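Local coordinates for 4-hydroxythreonine-4-phosphate dehydrogenase (Legionella pneumophila subsp. pneumophila, PDB 6XMY), which probably catalyses the NAD(P)-dependent, metal-requiring oxidation of 4-(phosphooxy)-L-threonine, a step in the biosynthesis of pyridoxine 5'-phosphate, at residues D144-E149 with L288-I293; T150-L155 with I184-Q189; K58-S63 with Y74-P79. All coordinates share one frame; numbering follows the deposited sequence.

Interaction 1: D144-E149 with L288-I293; sequences DFFEVE and LGLPII
F146 and P291 make the aromatic part of this contact, a CH-pi interaction in which the proline CD sits over one face of the phenyl ring, 4.1 Å from its centroid and 29° off the normal. The nearest atoms of the pair are P291 CG and F146 CD1, 3.4 Å apart. On the opposite face, F145 CD1 stands 3.6 Å above the centre of the F146 ring, so the phenyl is sandwiched between a proline and the residue before it in its own chain.

Apolar contacts extend the grip around the ring. I292 CD1 reaches F146 CE2 at 3.8 Å; a chi1 of 63° sets I292 CG1 between its backbone N and carbonyl carbon, where it too meets CE2 and CZ. L290 CD2 approaches F146 CD2. Beyond the ring, V148 CG2 lies 4.3 Å from P291 CD. V148 CG1 makes a van der Waals contact with G289 O at 3.5 Å. No hydrogen bond joins the two segments.

E147, with positive phi, ends helix 138-145 in a Schellman motif, and the chain then runs past the 288-293 loop, which links strands 284-288 and 294-297. Helix 96-111 adds A107 and S111 against F146 and C110 against I292.

Interaction 2: T150-L155 with I184-Q189; sequences TVVMML and IKVIQQ
Q189 brings the one flat side-chain group that takes part here, its carboxamide, and uses it through the polar atoms. Its OE1 accepts from a water 2.6 Å away, and the same water donates to T150 O at 2.8 Å, linking the residue two before the strand to the helix. NE2 of Q189 is bonded to S193 OG further along the helix, so partners on both polar atoms fix the rotation of the amide. The bend at chi2 (61°) turns CD, and with it the carboxamide, off the line of the chain, while CB and CG lie against V152 CG2.

V152 carries the apolar part. Its CG2 is 3.6 Å from V186 O and 3.9 Å from V186 CG1, packing onto the helix backbone as well as onto a side chain. T150 meets the helix with both branches: OG1 lies 3.6 Å from K185 CB and also near CD, and CG2 faces the K185 carbonyl and V186. The lysine chain then runs on, extended, to a salt bridge between NZ and E149.

The V152 side chain is about 13 Å from the zinc ion; its neighbour M153 touches H168, a zinc ligand. Helix 180-197 thus packs against the start of strand 152-156 through V152, and against T150 just before it, a helix-on-strand contact as in alpha/beta folds.

Interaction 3: K58-S63 with Y74-P79; sequences KFLEYS and YLTVWP
K58-E61 and Y74-V77 pair as parallel strands, the axes of strands 58-61 and 74-79 coming within 4.6 Å at 37°, and L60 pairs with T76 while hydrogen-bonding to the residues flanking it, through L60 N to L75 O at 2.9 Å and V77 N to L60 O at 2.8 Å. L75 N to K58 O and Y62 N to V77 O complete the set, with CA-H...O contacts such as Y74 CA to K58 O in between.

On the face bearing F59, L75, E61 and V77, the side chains of F59 and L75 lie side by side and point the same way, F59 CE1 being 4.0 Å from L75 CD2. V77 CG2 meets the F59 ring at its edge, near the ring plane. Helices 43-52 and 23-29 cover this side through L43, L46 and L28.

On the other face, the Y74 ring crosses the K58 side chain obliquely, CD2 3.7 Å from K58 CB and OH near K58 CD, while L60 CD1 approaches CD2 as well. A chi1 of -65° sets T76 OG1 anti to the carbonyl carbon and CG2 anti to the backbone N, turning OG1 to L60 and CG2 to Y62, whose ring it meets at the edge.

Past the paired residues, the rings of Y62 and W78 are nearly parallel but slid apart, touching where Y62 CD2 is 3.6 Å from W78 CE3; F115 also meets the Y62 ring.

Directional backbone bonds therefore set the register, whereas the side chains add mainly dispersion contacts: apolar where F59, L75 and V77 meet the helices, with E61 at the exposed margin, and on the other side a mixture of lysine methylenes, leucine, aromatic carbon and threonine at one of the two outermost strands, 58-61.

How the interactions relate
Along the chain, interaction 3 closes first, and interaction 2 is then nested inside the long loop closed by interaction 1. Interactions 1 and 2 are neighbours, with centres 11 Å apart. They are joined by a probable hydrogen bond from L288 N to V152 O, which pairs strands 284-288 and 152-156, and by the E149-K185 salt bridge; strand 152-156 is the next element after helix 138-145. Interaction 3 stands apart, its centre about 28 Å from that of interaction 1 and about 35 Å from that of interaction 2, across the chain's centre from the latter. The first two lie on the part of the fold that includes T139, predicted to bind substrate; the third is at an outermost strand away from the annotated sites.

Interaction 1: D144-E149 with L288-I293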
loop_
_atom_site.group_PDB
_atom_site.type_symbol
_atom_site.label_atom_id
_atom_site.label_comp_id
_atom_site.label_asym_id
_atom_site.label_seq_id
_atom_site.Cartn_x
_atom_site.Cartn_y
_atom_site.Cartn_z
ATOM N N ASP A 144 13.298 -3.608 3.446
ATOM C CA ASP A 144 14.343 -4.359 4.139
ATOM C C ASP A 144 14.446 -5.789 3.614
ATOM O O ASP A 144 15.553 -6.291 3.387
ATOM C CB ASP A 144 14.077 -4.367 5.645
ATOM C CG ASP A 144 14.285 -3.007 6.287
ATOM O OD1 ASP A 144 14.777 -2.088 5.606
ATOM O OD2 ASP A 144 13.952 -2.853 7.483
ATOM N N PHE A 145 13.303 -6.452 3.405
ATOM C CA PHE A 145 13.313 -7.839 2.946
ATOM C C PHE A 145 14.040 -7.970 1.616
ATOM O O PHE A 145 14.832 -8.899 1.421
ATOM C CB PHE A 145 11.874 -8.350 2.819
ATOM C CG PHE A 145 11.770 -9.794 2.398
ATOM C CD1 PHE A 145 11.804 -10.147 1.057
ATOM C CD2 PHE A 145 11.630 -10.794 3.343
ATOM C CE1 PHE A 145 11.716 -11.476 0.669
ATOM C CE2 PHE A 145 11.534 -12.128 2.958
ATOM C CZ PHE A 145 11.574 -12.464 1.621
ATOM N N PHE A 146 13.788 -7.047 0.692
ATOM C CA PHE A 146 14.381 -7.095 -0.636
ATOM C C PHE A 146 15.679 -6.307 -0.736
ATOM O O PHE A 146 16.252 -6.214 -1.830
ATOM C CB PHE A 146 13.369 -6.619 -1.681
ATOM C CG PHE A 146 12.230 -7.575 -1.875
ATOM C CD1 PHE A 146 12.436 -8.779 -2.530
ATOM C CD2 PHE A 146 10.970 -7.297 -1.371
ATOM C CE1 PHE A 146 11.398 -9.676 -2.704
ATOM C CE2 PHE A 146 9.925 -8.188 -1.545
ATOM C CZ PHE A 146 10.139 -9.382 -2.209
ATOM N N GLU A 147 16.161 -5.764 0.380
ATOM C CA GLU A 147 17.400 -4.992 0.419
ATOM C C GLU A 147 17.405 -3.869 -0.615
ATOM O O GLU A 147 18.390 -3.643 -1.316
ATOM C CB GLU A 147 18.629 -5.892 0.305
ATOM C CG GLU A 147 18.589 -7.055 1.274
ATOM C CD GLU A 147 19.955 -7.390 1.828
ATOM O OE1 GLU A 147 20.318 -6.841 2.894
ATOM O OE2 GLU A 147 20.667 -8.192 1.191
ATOM N N VAL A 148 16.285 -3.157 -0.706
ATOM C CA VAL A 148 16.143 -1.999 -1.583
ATOM C C VAL A 148 16.328 -0.741 -0.744
ATOM O O VAL A 148 15.680 -0.580 0.296
ATOM C CB VAL A 148 14.769 -2.004 -2.275
ATOM C CG1 VAL A 148 14.593 -0.764 -3.126
ATOM C CG2 VAL A 148 14.609 -3.259 -3.123
ATOM N N GLU A 149 17.207 0.156 -1.197
ATOM C CA GLU A 149 17.476 1.368 -0.426
ATOM C C GLU A 149 16.288 2.324 -0.445
ATOM O O GLU A 149 15.900 2.863 0.599
ATOM C CB GLU A 149 18.732 2.067 -0.942
ATOM C CG GLU A 149 18.921 3.458 -0.355
ATOM C CD GLU A 149 20.265 4.059 -0.691
ATOM O OE1 GLU A 149 21.164 4.011 0.174
ATOM O OE2 GLU A 149 20.429 4.567 -1.821
ATOM N N LEU A 288 6.333 1.346 -4.677
ATOM C CA LEU A 288 7.176 1.430 -5.860
ATOM C C LEU A 288 8.617 1.117 -5.493
ATOM O O LEU A 288 9.117 1.571 -4.459
ATOM C CB LEU A 288 7.118 2.844 -6.439
ATOM C CG LEU A 288 5.719 3.426 -6.584
ATOM C CD1 LEU A 288 5.819 4.845 -7.125
ATOM C CD2 LEU A 288 4.823 2.547 -7.460
ATOM N N GLY A 289 9.294 0.355 -6.358
ATOM C CA GLY A 289 10.715 0.100 -6.206
ATOM C C GLY A 289 11.097 -1.290 -5.737
ATOM O O GLY A 289 12.296 -1.564 -5.600
ATOM N N LEU A 290 10.138 -2.168 -5.468
ATOM C CA LEU A 290 10.465 -3.541 -5.113
ATOM C C LEU A 290 10.593 -4.385 -6.369
ATOM O O LEU A 290 10.087 -4.011 -7.431
ATOM C CB LEU A 290 9.340 -4.128 -4.266
ATOM C CG LEU A 290 8.971 -3.424 -2.962
ATOM C CD1 LEU A 290 7.743 -4.090 -2.393
ATOM C CD2 LEU A 290 10.133 -3.457 -1.972
ATOM N N PRO A 291 11.233 -5.556 -6.283
ATOM C CA PRO A 291 11.253 -6.474 -7.429
ATOM C C PRO A 291 9.958 -7.250 -7.607
ATOM O O PRO A 291 9.856 -8.053 -8.542
ATOM C CB PRO A 291 12.422 -7.417 -7.101
ATOM C CG PRO A 291 12.526 -7.399 -5.650
ATOM C CD PRO A 291 12.096 -6.026 -5.185
ATOM N N ILE A 292 8.982 -7.041 -6.728
ATOM C CA ILE A 292 7.649 -7.605 -6.865
ATOM C C ILE A 292 6.644 -6.462 -6.922
ATOM O O ILE A 292 6.933 -5.323 -6.545
ATOM C CB ILE A 292 7.284 -8.565 -5.711
ATOM C CG1 ILE A 292 7.257 -7.807 -4.373
ATOM C CG2 ILE A 292 8.246 -9.763 -5.673
ATOM C CD1 ILE A 292 6.495 -8.520 -3.255
ATOM N N ILE A 293 5.446 -6.793 -7.397
ATOM C CA ILE A 293 4.300 -5.897 -7.317
ATOM C C ILE A 293 3.673 -6.081 -5.945
ATOM O O ILE A 293 3.409 -7.212 -5.521
ATOM C CB ILE A 293 3.279 -6.240 -8.410
ATOM C CG1 ILE A 293 3.882 -6.057 -9.802
ATOM C CG2 ILE A 293 2.004 -5.442 -8.211
ATOM C CD1 ILE A 293 3.152 -6.839 -10.861
#

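Interaction 2: T150-L155 with I184-Q189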
loop_
_atom_site.group_PDB
_atom_site.type_symbol
_atom_site.label_atom_id
_atom_site.label_comp_id
_atom_site.label_asym_id
_atom_site.label_seq_id
_atom_site.Cartn_x
_atom_site.Cartn_y
_atom_site.Cartn_z
ATOM N N THR A 150 15.698 2.554 -1.617
ATOM C CA THR A 150 14.616 3.525 -1.764
ATOM C C THR A 150 13.387 2.837 -2.336
ATOM O O THR A 150 13.399 2.380 -3.484
ATOM C CB THR A 150 15.028 4.692 -2.660
ATOM O OG1 THR A 150 16.250 5.261 -2.177
ATOM C CG2 THR A 150 13.931 5.764 -2.663
ATOM N N VAL A 151 12.329 2.766 -1.535
ATOM C CA VAL A 151 11.003 2.441 -2.024
ATOM C C VAL A 151 10.128 3.663 -1.788
ATOM O O VAL A 151 10.470 4.566 -1.019
ATOM C CB VAL A 151 10.410 1.204 -1.334
ATOM C CG1 VAL A 151 11.312 -0.004 -1.535
ATOM C CG2 VAL A 151 10.197 1.495 0.134
ATOM N N VAL A 152 8.995 3.700 -2.475
ATOM C CA VAL A 152 8.109 4.854 -2.410
ATOM C C VAL A 152 6.694 4.364 -2.155
ATOM O O VAL A 152 6.194 3.483 -2.867
ATOM C CB VAL A 152 8.151 5.695 -3.699
ATOM C CG1 VAL A 152 7.167 6.866 -3.583
ATOM C CG2 VAL A 152 9.562 6.187 -3.985
ATOM N N MET A 153 6.054 4.932 -1.145
ATOM C CA MET A 153 4.635 4.712 -0.905
ATOM C C MET A 153 3.846 5.709 -1.741
ATOM O O MET A 153 4.036 6.927 -1.619
ATOM C CB MET A 153 4.292 4.908 0.570
ATOM C CG MET A 153 2.788 4.944 0.834
ATOM S SD MET A 153 2.336 5.329 2.539
ATOM C CE MET A 153 3.216 4.034 3.413
ATOM N N MET A 154 2.965 5.198 -2.590
ATOM C CA MET A 154 2.127 6.048 -3.422
ATOM C C MET A 154 0.690 5.590 -3.271
ATOM O O MET A 154 0.386 4.417 -3.489
ATOM C CB MET A 154 2.549 6.013 -4.895
ATOM C CG MET A 154 1.729 6.952 -5.763
ATOM S SD MET A 154 2.204 6.918 -7.496
ATOM C CE MET A 154 1.466 5.383 -8.035
ATOM N N LEU A 155 -0.186 6.492 -2.869
ATOM C CA LEU A 155 -1.614 6.213 -2.912
ATOM C C LEU A 155 -2.184 6.713 -4.233
ATOM O O LEU A 155 -1.783 7.769 -4.744
ATOM C CB LEU A 155 -2.345 6.821 -1.707
ATOM C CG LEU A 155 -2.392 5.895 -0.474
ATOM C CD1 LEU A 155 -1.007 5.693 0.146
ATOM C CD2 LEU A 155 -3.382 6.395 0.572
ATOM N N ILE A 184 15.490 13.336 -4.366
ATOM C CA ILE A 184 15.905 12.890 -5.696
ATOM C C ILE A 184 15.594 11.410 -5.897
ATOM O O ILE A 184 15.016 11.012 -6.915
ATOM C CB ILE A 184 17.396 13.198 -5.914
ATOM C CG1 ILE A 184 17.612 14.713 -6.007
ATOM C CG2 ILE A 184 17.902 12.496 -7.172
ATOM C CD1 ILE A 184 19.034 15.137 -5.737
ATOM N N LYS A 185 15.972 10.575 -4.929
ATOM C CA LYS A 185 15.799 9.137 -5.095
ATOM C C LYS A 185 14.327 8.761 -5.118
ATOM O O LYS A 185 13.910 7.898 -5.902
ATOM C CB LYS A 185 16.536 8.405 -3.978
ATOM C CG LYS A 185 18.042 8.460 -4.155
ATOM C CD LYS A 185 18.767 7.912 -2.945
ATOM C CE LYS A 185 20.272 7.936 -3.158
ATOM N NZ LYS A 185 21.004 7.437 -1.965
ATOM N N VAL A 186 13.526 9.399 -4.260
ATOM C CA VAL A 186 12.088 9.151 -4.250
ATOM C C VAL A 186 11.473 9.533 -5.588
ATOM O O VAL A 186 10.692 8.771 -6.178
ATOM C CB VAL A 186 11.426 9.908 -3.087
ATOM C CG1 VAL A 186 9.920 10.012 -3.302
ATOM C CG2 VAL A 186 11.746 9.215 -1.775
ATOM N N ILE A 187 11.790 10.737 -6.073
ATOM C CA ILE A 187 11.168 11.198 -7.307
ATOM C C ILE A 187 11.709 10.451 -8.532
ATOM O O ILE A 187 10.962 10.202 -9.487
ATOM C CB ILE A 187 11.210 12.736 -7.416
ATOM C CG1 ILE A 187 10.402 13.335 -6.256
ATOM C CG2 ILE A 187 10.636 13.198 -8.754
ATOM C CD1 ILE A 187 10.350 14.861 -6.236
ATOM N N GLN A 188 12.981 10.033 -8.513
ATOM C CA GLN A 188 13.474 9.163 -9.585
ATOM C C GLN A 188 12.657 7.876 -9.651
ATOM O O GLN A 188 12.236 7.446 -10.732
ATOM C CB GLN A 188 14.952 8.829 -9.366
ATOM C CG GLN A 188 15.938 9.920 -9.767
ATOM C CD GLN A 188 17.359 9.610 -9.320
ATOM O OE1 GLN A 188 17.588 8.724 -8.491
ATOM N NE2 GLN A 188 18.320 10.340 -9.864
ATOM N N GLN A 189 12.393 7.264 -8.496
ATOM C CA GLN A 189 11.601 6.041 -8.486
ATOM C C GLN A 189 10.174 6.307 -8.946
ATOM O O GLN A 189 9.620 5.539 -9.742
ATOM C CB GLN A 189 11.611 5.412 -7.095
ATOM C CG GLN A 189 10.800 4.130 -7.024
ATOM C CD GLN A 189 11.331 3.052 -7.944
ATOM O OE1 GLN A 189 12.472 2.621 -7.804
ATOM N NE2 GLN A 189 10.511 2.625 -8.900
HETATM O O HOH W 1 14.286 3.179 -5.998
#

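Interaction 3: K58-S63 with Y74-P79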
loop_
_atom_site.group_PDB
_atom_site.type_symbol
_atom_site.label_atom_id
_atom_site.label_comp_id
_atom_site.label_asym_id
_atom_site.label_seq_id
_atom_site.Cartn_x
_atom_site.Cartn_y
_atom_site.Cartn_z
ATOM N N LYS A 58 -17.166 -21.892 0.019
ATOM C CA LYS A 58 -16.471 -23.169 -0.046
ATOM C C LYS A 58 -14.975 -22.902 -0.129
ATOM O O LYS A 58 -14.505 -22.213 -1.042
ATOM C CB LYS A 58 -16.953 -23.991 -1.237
ATOM C CG LYS A 58 -18.398 -24.463 -1.075
ATOM C CD LYS A 58 -18.924 -25.092 -2.342
ATOM C CE LYS A 58 -20.415 -25.356 -2.251
ATOM N NZ LYS A 58 -20.757 -26.202 -1.080
ATOM N N PHE A 59 -14.230 -23.438 0.821
ATOM C CA PHE A 59 -12.803 -23.180 0.919
ATOM C C PHE A 59 -12.013 -24.317 0.293
ATOM O O PHE A 59 -12.300 -25.498 0.527
ATOM C CB PHE A 59 -12.394 -23.026 2.382
ATOM C CG PHE A 59 -12.998 -21.824 3.051
ATOM C CD1 PHE A 59 -12.364 -20.591 2.992
ATOM C CD2 PHE A 59 -14.211 -21.921 3.718
ATOM C CE1 PHE A 59 -12.927 -19.480 3.598
ATOM C CE2 PHE A 59 -14.771 -20.814 4.335
ATOM C CZ PHE A 59 -14.128 -19.594 4.273
ATOM N N LEU A 60 -11.005 -23.954 -0.492
ATOM C CA LEU A 60 -10.072 -24.913 -1.059
ATOM C C LEU A 60 -8.682 -24.599 -0.534
ATOM O O LEU A 60 -8.303 -23.433 -0.420
ATOM C CB LEU A 60 -10.051 -24.802 -2.589
ATOM C CG LEU A 60 -11.354 -25.123 -3.324
ATOM C CD1 LEU A 60 -11.271 -24.685 -4.775
ATOM C CD2 LEU A 60 -11.661 -26.604 -3.232
ATOM N N GLU A 61 -7.912 -25.629 -0.217
ATOM C CA GLU A 61 -6.515 -25.410 0.107
ATOM C C GLU A 61 -5.697 -25.293 -1.174
ATOM O O GLU A 61 -5.873 -26.069 -2.120
ATOM C CB GLU A 61 -5.983 -26.531 0.998
ATOM C CG GLU A 61 -6.646 -26.519 2.374
ATOM C CD GLU A 61 -5.986 -27.462 3.354
ATOM O OE1 GLU A 61 -4.888 -27.972 3.050
ATOM O OE2 GLU A 61 -6.570 -27.692 4.430
ATOM N N TYR A 62 -4.806 -24.309 -1.195
ATOM C CA TYR A 62 -4.008 -24.032 -2.380
ATOM C C TYR A 62 -3.182 -25.241 -2.794
ATOM O O TYR A 62 -2.587 -25.926 -1.958
ATOM C CB TYR A 62 -3.058 -22.861 -2.121
ATOM C CG TYR A 62 -2.126 -22.648 -3.286
ATOM C CD1 TYR A 62 -2.578 -22.051 -4.455
ATOM C CD2 TYR A 62 -0.807 -23.088 -3.241
ATOM C CE1 TYR A 62 -1.733 -21.880 -5.547
ATOM C CE2 TYR A 62 0.034 -22.927 -4.324
ATOM C CZ TYR A 62 -0.430 -22.316 -5.469
ATOM O OH TYR A 62 0.413 -22.160 -6.545
ATOM N N SER A 63 -3.134 -25.475 -4.104
ATOM C CA SER A 63 -2.220 -26.413 -4.719
ATOM C C SER A 63 -1.732 -25.810 -6.027
ATOM O O SER A 63 -2.539 -25.296 -6.816
ATOM C CB SER A 63 -2.884 -27.763 -5.025
ATOM O OG SER A 63 -2.067 -28.461 -5.939
ATOM N N TYR A 74 -16.043 -19.877 -4.257
ATOM C CA TYR A 74 -14.907 -20.582 -3.694
ATOM C C TYR A 74 -13.851 -19.581 -3.261
ATOM O O TYR A 74 -13.753 -18.472 -3.800
ATOM C CB TYR A 74 -14.304 -21.556 -4.709
ATOM C CG TYR A 74 -15.241 -22.688 -5.035
ATOM C CD1 TYR A 74 -16.267 -22.523 -5.961
ATOM C CD2 TYR A 74 -15.116 -23.919 -4.403
ATOM C CE1 TYR A 74 -17.131 -23.557 -6.256
ATOM C CE2 TYR A 74 -15.981 -24.954 -4.693
ATOM C CZ TYR A 74 -16.977 -24.768 -5.616
ATOM O OH TYR A 74 -17.828 -25.804 -5.900
ATOM N N LEU A 75 -13.081 -19.965 -2.255
ATOM C CA LEU A 75 -11.942 -19.169 -1.837
ATOM C C LEU A 75 -10.790 -20.125 -1.585
ATOM O O LEU A 75 -10.931 -21.085 -0.816
ATOM C CB LEU A 75 -12.268 -18.374 -0.573
ATOM C CG LEU A 75 -11.280 -17.243 -0.294
ATOM C CD1 LEU A 75 -11.285 -16.199 -1.399
ATOM C CD2 LEU A 75 -11.663 -16.625 1.029
ATOM N N THR A 76 -9.667 -19.871 -2.243
ATOM C CA THR A 76 -8.485 -20.705 -2.108
ATOM C C THR A 76 -7.545 -20.078 -1.090
ATOM O O THR A 76 -7.276 -18.870 -1.148
ATOM C CB THR A 76 -7.800 -20.873 -3.464
ATOM O OG1 THR A 76 -8.678 -21.600 -4.338
ATOM C CG2 THR A 76 -6.479 -21.640 -3.318
ATOM N N VAL A 77 -7.069 -20.897 -0.151
ATOM C CA VAL A 77 -6.298 -20.438 0.994
ATOM C C VAL A 77 -4.982 -21.192 1.045
ATOM O O VAL A 77 -4.954 -22.418 0.868
ATOM C CB VAL A 77 -7.091 -20.661 2.305
ATOM C CG1 VAL A 77 -6.287 -20.193 3.523
ATOM C CG2 VAL A 77 -8.468 -19.987 2.240
ATOM N N TRP A 78 -3.890 -20.458 1.310
ATOM C CA TRP A 78 -2.603 -21.003 1.723
ATOM C C TRP A 78 -2.587 -20.929 3.246
ATOM O O TRP A 78 -2.352 -19.855 3.810
ATOM C CB TRP A 78 -1.447 -20.185 1.130
ATOM C CG TRP A 78 -0.073 -20.724 1.473
ATOM C CD1 TRP A 78 0.451 -20.908 2.722
ATOM C CD2 TRP A 78 0.947 -21.150 0.554
ATOM N NE1 TRP A 78 1.720 -21.422 2.642
ATOM C CE2 TRP A 78 2.048 -21.587 1.324
ATOM C CE3 TRP A 78 1.034 -21.213 -0.845
ATOM C CZ2 TRP A 78 3.225 -22.073 0.743
ATOM C CZ3 TRP A 78 2.211 -21.702 -1.428
ATOM C CH2 TRP A 78 3.290 -22.120 -0.629
ATOM N N PRO A 79 -2.851 -22.025 3.947
ATOM C CA PRO A 79 -3.037 -21.934 5.399
ATOM C C PRO A 79 -1.752 -21.586 6.136
ATOM O O PRO A 79 -0.674 -22.113 5.852
ATOM C CB PRO A 79 -3.531 -23.337 5.776
ATOM C CG PRO A 79 -4.145 -23.860 4.498
ATOM C CD PRO A 79 -3.205 -23.361 3.439
#